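Local coordinates for coenzyme Q-binding protein COQ10 START domain-containing protein (PDB 2D4R) that is of unknown function but, as a putative member of the START domain superfamily, probably binds a lipid or similar hydrophobic ligand, at residues P13-E25 and E64-R76. Numbering follows the deposited sequence.
Sequences PPERVYRLAKDLE and EEEEWDDENLRNR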
# COMPACT_ATOMS: atom_id res chain seq x y z
N PRO A 13 6.93 -12.34 -13.07
CA PRO A 13 6.30 -13.42 -12.30
C PRO A 13 5.86 -13.00 -10.92
O PRO A 13 6.57 -12.28 -10.21
CB PRO A 13 7.37 -14.51 -12.26
CG PRO A 13 8.65 -13.79 -12.48
CD PRO A 13 8.33 -12.63 -13.38
N PRO A 14 4.68 -13.46 -10.50
CA PRO A 14 4.09 -13.17 -9.20
C PRO A 14 5.08 -13.21 -8.04
O PRO A 14 5.06 -12.35 -7.17
CB PRO A 14 2.98 -14.22 -9.05
CG PRO A 14 2.62 -14.57 -10.47
CD PRO A 14 3.91 -14.48 -11.24
N GLU A 15 5.94 -14.22 -8.03
CA GLU A 15 6.86 -14.37 -6.92
C GLU A 15 7.81 -13.18 -6.86
O GLU A 15 8.19 -12.72 -5.78
CB GLU A 15 7.67 -15.66 -7.06
CG GLU A 15 8.63 -15.88 -5.89
CD GLU A 15 8.68 -17.33 -5.41
OE1 GLU A 15 8.66 -18.25 -6.26
OE2 GLU A 15 8.74 -17.54 -4.18
N ARG A 16 8.18 -12.67 -8.03
CA ARG A 16 9.12 -11.56 -8.11
C ARG A 16 8.42 -10.26 -7.72
O ARG A 16 8.95 -9.47 -6.95
CB ARG A 16 9.69 -11.45 -9.52
CG ARG A 16 10.76 -10.36 -9.71
CD ARG A 16 11.37 -10.45 -11.12
NE ARG A 16 11.72 -11.83 -11.44
CZ ARG A 16 11.79 -12.33 -12.67
NH1 ARG A 16 12.12 -13.60 -12.84
NH2 ARG A 16 11.54 -11.57 -13.74
N VAL A 17 7.22 -10.04 -8.24
CA VAL A 17 6.44 -8.85 -7.90
C VAL A 17 6.14 -8.85 -6.40
O VAL A 17 6.24 -7.83 -5.73
CB VAL A 17 5.12 -8.80 -8.71
CG1 VAL A 17 4.33 -7.52 -8.38
CG2 VAL A 17 5.43 -8.86 -10.21
N TYR A 18 5.79 -10.02 -5.87
CA TYR A 18 5.50 -10.15 -4.46
C TYR A 18 6.73 -9.77 -3.63
O TYR A 18 6.61 -9.02 -2.66
CB TYR A 18 5.07 -11.59 -4.15
CG TYR A 18 5.01 -11.93 -2.67
CD1 TYR A 18 6.07 -12.57 -2.05
CD2 TYR A 18 3.88 -11.63 -1.91
CE1 TYR A 18 6.01 -12.92 -0.70
CE2 TYR A 18 3.81 -11.97 -0.57
CZ TYR A 18 4.88 -12.61 0.03
OH TYR A 18 4.81 -12.95 1.36
N ARG A 19 7.90 -10.28 -4.00
CA ARG A 19 9.12 -10.06 -3.19
C ARG A 19 9.57 -8.61 -3.21
O ARG A 19 10.05 -8.09 -2.22
CB ARG A 19 10.28 -10.94 -3.67
CG ARG A 19 10.52 -12.21 -2.84
CD ARG A 19 10.87 -11.89 -1.37
NE ARG A 19 12.26 -12.21 -1.03
CZ ARG A 19 12.76 -12.20 0.21
NH1 ARG A 19 14.03 -12.51 0.42
NH2 ARG A 19 11.98 -11.89 1.25
N LEU A 20 9.40 -7.95 -4.35
CA LEU A 20 9.74 -6.55 -4.49
C LEU A 20 8.79 -5.63 -3.73
O LEU A 20 9.18 -4.54 -3.30
CB LEU A 20 9.76 -6.16 -5.96
CG LEU A 20 10.94 -6.73 -6.73
CD1 LEU A 20 10.71 -6.53 -8.23
CD2 LEU A 20 12.22 -6.04 -6.26
N ALA A 21 7.54 -6.06 -3.56
CA ALA A 21 6.59 -5.27 -2.78
C ALA A 21 6.85 -5.45 -1.28
O ALA A 21 6.50 -4.59 -0.47
CB ALA A 21 5.18 -5.69 -3.11
N LYS A 22 7.46 -6.57 -0.92
CA LYS A 22 7.70 -6.90 0.48
C LYS A 22 8.87 -6.10 1.03
O LYS A 22 8.92 -5.79 2.22
CB LYS A 22 7.98 -8.39 0.62
CG LYS A 22 8.23 -8.84 2.04
CD LYS A 22 8.68 -10.28 2.07
CE LYS A 22 9.20 -10.65 3.44
NZ LYS A 22 9.47 -12.11 3.50
N ASP A 23 9.81 -5.76 0.15
CA ASP A 23 10.92 -4.89 0.52
C ASP A 23 10.43 -3.46 0.43
O ASP A 23 10.73 -2.75 -0.55
CB ASP A 23 12.09 -5.10 -0.44
CG ASP A 23 13.20 -4.06 -0.25
OD1 ASP A 23 13.30 -3.47 0.84
OD2 ASP A 23 13.97 -3.85 -1.20
N LEU A 24 9.69 -3.05 1.45
CA LEU A 24 9.01 -1.76 1.45
C LEU A 24 10.01 -0.62 1.28
O LEU A 24 9.74 0.36 0.59
CB LEU A 24 8.24 -1.56 2.74
CG LEU A 24 7.16 -2.59 3.07
CD1 LEU A 24 6.58 -2.34 4.46
CD2 LEU A 24 6.10 -2.51 2.03
N GLU A 25 11.17 -0.74 1.91
CA GLU A 25 12.11 0.35 1.89
C GLU A 25 12.72 0.51 0.50
O GLU A 25 13.00 1.63 0.08
CB GLU A 25 13.17 0.13 2.95
CG GLU A 25 12.57 0.14 4.35
CD GLU A 25 13.60 0.35 5.42
OE1 GLU A 25 14.75 -0.08 5.20
OE2 GLU A 25 13.27 0.94 6.47
N GLU A 64 1.98 0.84 10.64
CA GLU A 64 1.30 -0.21 9.90
C GLU A 64 1.94 -1.55 10.21
O GLU A 64 3.16 -1.69 10.20
CB GLU A 64 1.38 0.06 8.40
CG GLU A 64 0.49 -0.86 7.55
CD GLU A 64 0.57 -0.54 6.07
OE1 GLU A 64 1.23 -1.29 5.33
OE2 GLU A 64 -0.02 0.47 5.66
N GLU A 65 1.10 -2.54 10.48
CA GLU A 65 1.57 -3.90 10.65
C GLU A 65 1.17 -4.70 9.41
O GLU A 65 0.00 -4.73 9.02
CB GLU A 65 0.95 -4.52 11.93
CG GLU A 65 1.23 -3.71 13.23
CD GLU A 65 0.89 -4.44 14.55
OE1 GLU A 65 -0.03 -5.29 14.56
OE2 GLU A 65 1.54 -4.16 15.58
N GLU A 66 2.15 -5.32 8.77
CA GLU A 66 1.85 -6.21 7.67
C GLU A 66 2.27 -7.65 7.96
O GLU A 66 3.36 -7.91 8.47
CB GLU A 66 2.51 -5.73 6.36
CG GLU A 66 3.89 -5.17 6.51
CD GLU A 66 3.90 -3.66 6.58
OE1 GLU A 66 4.75 -3.10 7.31
OE2 GLU A 66 3.05 -3.03 5.91
N GLU A 67 1.37 -8.57 7.65
CA GLU A 67 1.63 -9.99 7.78
C GLU A 67 1.82 -10.51 6.36
O GLU A 67 0.94 -10.33 5.50
CB GLU A 67 0.44 -10.68 8.44
CG GLU A 67 0.71 -12.10 8.92
CD GLU A 67 -0.57 -12.83 9.33
OE1 GLU A 67 -1.60 -12.69 8.63
OE2 GLU A 67 -0.54 -13.53 10.37
N TRP A 68 2.98 -11.14 6.14
CA TRP A 68 3.38 -11.59 4.82
C TRP A 68 3.16 -13.09 4.68
O TRP A 68 3.63 -13.88 5.51
CB TRP A 68 4.85 -11.24 4.58
CG TRP A 68 5.11 -9.75 4.50
CD1 TRP A 68 5.62 -8.96 5.48
CD2 TRP A 68 4.84 -8.89 3.39
NE1 TRP A 68 5.68 -7.65 5.06
CE2 TRP A 68 5.20 -7.58 3.78
CE3 TRP A 68 4.31 -9.09 2.10
CZ2 TRP A 68 5.06 -6.47 2.93
CZ3 TRP A 68 4.17 -7.98 1.25
CH2 TRP A 68 4.55 -6.69 1.68
N ASP A 69 2.43 -13.48 3.64
CA ASP A 69 2.21 -14.88 3.35
C ASP A 69 3.05 -15.32 2.15
O ASP A 69 2.60 -15.27 1.00
CB ASP A 69 0.73 -15.11 3.09
CG ASP A 69 0.38 -16.56 2.95
OD1 ASP A 69 1.30 -17.36 2.67
OD2 ASP A 69 -0.80 -16.91 3.12
N ASP A 70 4.27 -15.77 2.42
CA ASP A 70 5.23 -16.13 1.39
C ASP A 70 4.72 -17.28 0.53
O ASP A 70 4.91 -17.29 -0.68
CB ASP A 70 6.57 -16.52 2.02
CG ASP A 70 7.25 -15.37 2.76
OD1 ASP A 70 7.66 -15.57 3.93
OD2 ASP A 70 7.38 -14.28 2.17
N GLU A 71 4.08 -18.25 1.16
CA GLU A 71 3.55 -19.41 0.45
C GLU A 71 2.60 -19.02 -0.67
O GLU A 71 2.77 -19.45 -1.82
CB GLU A 71 2.82 -20.32 1.43
CG GLU A 71 3.68 -21.40 2.01
CD GLU A 71 3.44 -22.71 1.32
OE1 GLU A 71 2.37 -23.32 1.57
OE2 GLU A 71 4.30 -23.14 0.52
N ASN A 72 1.59 -18.22 -0.35
CA ASN A 72 0.53 -17.91 -1.29
C ASN A 72 0.63 -16.52 -1.92
O ASN A 72 -0.30 -16.07 -2.58
CB ASN A 72 -0.83 -18.06 -0.59
CG ASN A 72 -1.07 -19.47 -0.07
OD1 ASN A 72 -0.17 -20.31 -0.09
ND2 ASN A 72 -2.28 -19.74 0.39
N LEU A 73 1.76 -15.85 -1.72
CA LEU A 73 2.01 -14.54 -2.33
C LEU A 73 0.91 -13.52 -2.03
O LEU A 73 0.39 -12.87 -2.95
CB LEU A 73 2.15 -14.69 -3.84
CG LEU A 73 3.27 -15.59 -4.36
CD1 LEU A 73 3.23 -15.63 -5.89
CD2 LEU A 73 4.61 -15.07 -3.88
N ARG A 74 0.55 -13.41 -0.75
CA ARG A 74 -0.43 -12.44 -0.28
C ARG A 74 0.11 -11.77 0.98
O ARG A 74 1.00 -12.29 1.64
CB ARG A 74 -1.77 -13.08 0.10
CG ARG A 74 -2.32 -14.21 -0.73
CD ARG A 74 -3.77 -14.44 -0.29
NE ARG A 74 -4.32 -15.71 -0.74
CZ ARG A 74 -4.70 -16.70 0.06
NH1 ARG A 74 -4.59 -16.58 1.38
NH2 ARG A 74 -5.19 -17.82 -0.45
N ASN A 75 -0.46 -10.62 1.31
CA ASN A 75 -0.13 -9.93 2.55
C ASN A 75 -1.42 -9.38 3.17
O ASN A 75 -2.39 -9.12 2.46
CB ASN A 75 0.85 -8.82 2.26
CG ASN A 75 0.66 -7.61 3.14
OD1 ASN A 75 0.01 -6.64 2.75
ND2 ASN A 75 1.22 -7.67 4.34
N ARG A 76 -1.42 -9.22 4.48
CA ARG A 76 -2.49 -8.50 5.17
C ARG A 76 -1.86 -7.40 6.02
O ARG A 76 -0.82 -7.61 6.63
CB ARG A 76 -3.28 -9.44 6.08
CG ARG A 76 -4.55 -9.97 5.48
CD ARG A 76 -5.08 -11.16 6.29
NE ARG A 76 -5.78 -12.10 5.42
CZ ARG A 76 -6.87 -11.79 4.72
NH1 ARG A 76 -7.44 -12.70 3.95
NH2 ARG A 76 -7.38 -10.57 4.78
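Tyr18 and Lys22, one turn apart on helix 14-22, meet Trp68, Asp70 and Leu73 at the hairpin joining strands 58-69 and 74-82. In this helix-grip fold of the Bet v 1-like clan, the contact seats a short N-terminal helix against one end of the curved antiparallel sheet.

Aromatic and apolar packing covers most of the interface. Trp68 turns an edge of its indole toward the face of the Tyr18 ring in an offset edge-to-face pair, planes at 82° and centroids 5.9 Å apart. Lys22 passes over one indole face, its CG 3.7 Å from the centroid of the six-membered ring of Trp68 in a CH-pi contact, while Asn75 ND2 lies over the opposite face. Leu73, in the G1 beta bulge with Arg74 opposite Asp69, sets its CA over the Tyr18 face and lays CD2 3.4 Å from Tyr18 CG; its other methyl, CD1, rests 3.5 Å from Pro14 CB. Farther along, Leu24 CD1 touches the carboxylate of Glu66, whose OE1 is held by Ser49 and Thr47.

The polar contacts converge on Asp70. With CG anti to the backbone N (chi1 168°), Tyr18 extends across the turn, and its OH donates a hydrogen bond to Asp70 OD2, 3.0 Å away. Replacing the tyrosine by an alanine removes the ring that Trp68 and Leu73 pack against, and is likely to leave Asp70 OD2 with only the weak Lys22 bond across this contact, its carboxylate freer to turn. The extended Lys22 chain carries its ammonium beyond the indole to the same oxygen, where NZ and Asp70 OD2, 3.3 Å apart, form a salt bridge with a weak hydrogen bond. The ring and carboxylate planes stand 90° apart: Asp70 OD2 lies at the Tyr18 ring edge, while the hydroxyl approaches it from above the carboxylate plane.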